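Local coordinates for exopolysaccharide biosynthesis protein (Pantoea stewartii subsp. stewartii DC283, PDB 6TGF) that is a glycan biofilm-modifying enzyme, probably a hydrolase, with a tailspike-like parallel beta-helix fold, at residues B[707-718]-B[728-736]. Numbering follows the deposited sequence.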
# COMPACT_ATOMS: atom_id res chain seq x y z
N ASP B 707 -18.51 -64.19 50.62
CA ASP B 707 -19.38 -65.37 50.38
C ASP B 707 -19.26 -65.84 48.92
O ASP B 707 -19.44 -67.05 48.68
CB ASP B 707 -20.84 -65.07 50.72
CG ASP B 707 -21.07 -64.65 52.16
OD1 ASP B 707 -20.13 -64.79 52.97
OD2 ASP B 707 -22.19 -64.20 52.47
N ASN B 708 -18.97 -64.92 47.98
CA ASN B 708 -18.86 -65.21 46.53
C ASN B 708 -17.39 -65.41 46.12
O ASN B 708 -17.13 -65.53 44.91
CB ASN B 708 -19.52 -64.10 45.70
CG ASN B 708 -21.03 -64.07 45.86
OD1 ASN B 708 -21.70 -65.07 45.64
ND2 ASN B 708 -21.56 -62.92 46.24
N VAL B 709 -16.48 -65.46 47.10
CA VAL B 709 -15.01 -65.65 46.89
C VAL B 709 -14.59 -66.97 47.54
O VAL B 709 -14.95 -67.19 48.72
CB VAL B 709 -14.21 -64.47 47.45
CG1 VAL B 709 -12.70 -64.68 47.32
CG2 VAL B 709 -14.61 -63.15 46.80
N ASP B 710 -13.84 -67.81 46.81
CA ASP B 710 -13.20 -69.04 47.33
C ASP B 710 -11.96 -68.63 48.14
O ASP B 710 -10.88 -68.48 47.53
CB ASP B 710 -12.86 -70.01 46.19
CG ASP B 710 -12.21 -71.31 46.64
OD1 ASP B 710 -12.33 -71.65 47.83
OD2 ASP B 710 -11.58 -71.97 45.79
N THR B 711 -12.11 -68.45 49.45
CA THR B 711 -11.08 -67.93 50.39
C THR B 711 -9.99 -68.99 50.64
O THR B 711 -8.93 -68.61 51.18
CB THR B 711 -11.71 -67.47 51.71
OG1 THR B 711 -12.97 -66.86 51.41
CG2 THR B 711 -10.85 -66.49 52.48
N ARG B 712 -10.25 -70.25 50.28
CA ARG B 712 -9.36 -71.41 50.54
C ARG B 712 -7.93 -71.09 50.09
O ARG B 712 -7.05 -70.99 50.96
CB ARG B 712 -9.90 -72.67 49.86
CG ARG B 712 -11.17 -73.22 50.48
CD ARG B 712 -11.59 -74.57 49.92
NE ARG B 712 -12.51 -74.45 48.80
CZ ARG B 712 -12.25 -74.77 47.53
NH1 ARG B 712 -11.06 -75.25 47.18
NH2 ARG B 712 -13.18 -74.61 46.60
N LYS B 713 -7.72 -70.93 48.77
CA LYS B 713 -6.39 -70.65 48.16
C LYS B 713 -6.48 -69.50 47.17
O LYS B 713 -7.52 -69.29 46.54
CB LYS B 713 -5.86 -71.88 47.40
CG LYS B 713 -5.37 -73.03 48.27
CD LYS B 713 -6.37 -74.15 48.40
CE LYS B 713 -6.04 -75.11 49.53
NZ LYS B 713 -6.30 -74.50 50.86
N PRO B 714 -5.40 -68.70 47.02
CA PRO B 714 -5.21 -67.89 45.81
C PRO B 714 -5.26 -68.78 44.56
O PRO B 714 -4.56 -69.78 44.53
CB PRO B 714 -3.81 -67.28 45.99
CG PRO B 714 -3.58 -67.28 47.49
CD PRO B 714 -4.33 -68.50 48.01
N GLU B 715 -6.10 -68.42 43.58
CA GLU B 715 -6.27 -69.16 42.30
C GLU B 715 -4.94 -69.16 41.54
O GLU B 715 -4.54 -70.23 41.04
CB GLU B 715 -7.38 -68.53 41.45
CG GLU B 715 -7.48 -69.12 40.05
CD GLU B 715 -8.75 -68.77 39.29
OE1 GLU B 715 -9.27 -67.65 39.49
OE2 GLU B 715 -9.21 -69.61 38.49
N GLY B 716 -4.29 -68.00 41.45
CA GLY B 716 -2.99 -67.82 40.77
C GLY B 716 -2.27 -66.56 41.23
O GLY B 716 -2.70 -65.97 42.24
N PHE B 717 -1.22 -66.17 40.50
CA PHE B 717 -0.37 -64.99 40.78
C PHE B 717 -0.02 -64.27 39.47
O PHE B 717 -0.17 -64.88 38.39
CB PHE B 717 0.92 -65.40 41.50
CG PHE B 717 0.71 -66.15 42.79
CD1 PHE B 717 0.47 -67.52 42.78
CD2 PHE B 717 0.75 -65.49 44.01
CE1 PHE B 717 0.27 -68.21 43.97
CE2 PHE B 717 0.55 -66.19 45.19
CZ PHE B 717 0.31 -67.54 45.17
N VAL B 718 0.43 -63.02 39.58
CA VAL B 718 1.03 -62.23 38.46
C VAL B 718 2.29 -61.53 38.99
O VAL B 718 2.26 -61.06 40.14
CB VAL B 718 0.03 -61.23 37.85
CG1 VAL B 718 -1.06 -61.93 37.06
CG2 VAL B 718 -0.59 -60.31 38.90
N ALA B 728 5.17 -61.68 43.67
CA ALA B 728 3.95 -62.33 43.13
C ALA B 728 2.71 -61.70 43.79
O ALA B 728 2.53 -61.90 45.01
CB ALA B 728 4.01 -63.81 43.38
N LEU B 729 1.91 -60.97 43.01
CA LEU B 729 0.61 -60.41 43.47
C LEU B 729 -0.45 -61.51 43.40
O LEU B 729 -0.78 -61.98 42.32
CB LEU B 729 0.22 -59.21 42.60
CG LEU B 729 -0.85 -58.29 43.20
CD1 LEU B 729 -0.24 -57.38 44.26
CD2 LEU B 729 -1.53 -57.46 42.13
N PRO B 730 -1.01 -61.95 44.55
CA PRO B 730 -1.97 -63.05 44.56
C PRO B 730 -3.37 -62.60 44.13
O PRO B 730 -3.63 -61.41 44.14
CB PRO B 730 -1.97 -63.48 46.03
CG PRO B 730 -1.74 -62.18 46.78
CD PRO B 730 -0.78 -61.39 45.89
N TYR B 731 -4.23 -63.55 43.78
CA TYR B 731 -5.65 -63.31 43.42
C TYR B 731 -6.47 -64.59 43.63
O TYR B 731 -5.95 -65.69 43.36
CB TYR B 731 -5.75 -62.75 42.00
CG TYR B 731 -5.33 -63.69 40.89
CD1 TYR B 731 -6.18 -64.66 40.40
CD2 TYR B 731 -4.08 -63.58 40.30
CE1 TYR B 731 -5.81 -65.52 39.38
CE2 TYR B 731 -3.68 -64.42 39.28
CZ TYR B 731 -4.55 -65.40 38.81
OH TYR B 731 -4.17 -66.23 37.81
N PHE B 732 -7.71 -64.43 44.11
CA PHE B 732 -8.65 -65.53 44.46
C PHE B 732 -9.72 -65.64 43.37
O PHE B 732 -10.00 -64.63 42.69
CB PHE B 732 -9.25 -65.28 45.84
CG PHE B 732 -8.27 -65.40 46.98
CD1 PHE B 732 -7.36 -64.39 47.25
CD2 PHE B 732 -8.26 -66.53 47.79
CE1 PHE B 732 -6.46 -64.51 48.30
CE2 PHE B 732 -7.36 -66.65 48.84
CZ PHE B 732 -6.46 -65.64 49.09
N ALA B 733 -10.29 -66.83 43.21
CA ALA B 733 -11.37 -67.14 42.23
C ALA B 733 -12.72 -66.69 42.79
O ALA B 733 -12.84 -66.56 44.02
CB ALA B 733 -11.37 -68.62 41.91
N ILE B 734 -13.70 -66.47 41.90
CA ILE B 734 -15.08 -66.03 42.25
C ILE B 734 -16.04 -67.21 41.99
O ILE B 734 -16.01 -67.75 40.87
CB ILE B 734 -15.48 -64.78 41.44
CG1 ILE B 734 -14.44 -63.67 41.58
CG2 ILE B 734 -16.87 -64.30 41.84
CD1 ILE B 734 -14.69 -62.45 40.71
N LYS B 735 -16.84 -67.58 43.00
CA LYS B 735 -17.83 -68.68 42.93
C LYS B 735 -18.87 -68.36 41.84
O LYS B 735 -19.28 -67.19 41.76
CB LYS B 735 -18.54 -68.88 44.28
CG LYS B 735 -17.64 -69.26 45.45
CD LYS B 735 -18.41 -69.53 46.72
CE LYS B 735 -17.55 -69.50 47.97
NZ LYS B 735 -16.73 -70.73 48.11
N ALA B 736 -19.26 -69.36 41.04
CA ALA B 736 -20.25 -69.24 39.95
C ALA B 736 -21.64 -68.99 40.54
O ALA B 736 -22.22 -67.92 40.38
CB ALA B 736 -20.22 -70.48 39.09
OXT ALA B 736 -22.21 -69.86 41.19
O HOH W 1 -1.86 -65.68 36.48
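The ring of Tyr731 lies over the glycine of the facing strand, Gly716 CA sitting 3.9 Å from the ring centroid in a CH-pi contact. With CG between the backbone N and the carbonyl carbon (chi1 66°), the tyrosine folds across Gly716, and a water bridges Tyr731 OH and Phe717 O. Pro714 CA stands almost squarely over the Phe732 ring, 12° off its normal, while Asp710 O lies at the ring edge. Glu715 OE1 reaches Ala733 CB, and the Lys735 chain passes Asp707 O with its CE.

Glu715 and Gly716 both face Tyr731 in a classic beta bulge, their amides converging weakly on Tyr731 O; beyond it, Val718 and Leu729 form a hydrogen-bonded pair, with Leu729 N 2.9 Å from Val718 O. Ahead of the 711-715 loop, a single bridge pairs Val709 with Ile734: Lys735 N donates to Asn708 O (2.8 Å) and Asp710 N to Ala733 O.

Phe717 CD2 rests against Ala728 CB (3.7 Å). The Phe717 ring also meets Phe732 of a second subunit, the planes roughly perpendicular, whereas Phe732 receives Phe717 of the third edge-to-face. At the C-terminal end of the elongated chain, the hairpin of strands 716-722 and 725-731 continues as a sheet into the second subunit, where Phe717 and Val718 pair antiparallel with a strand.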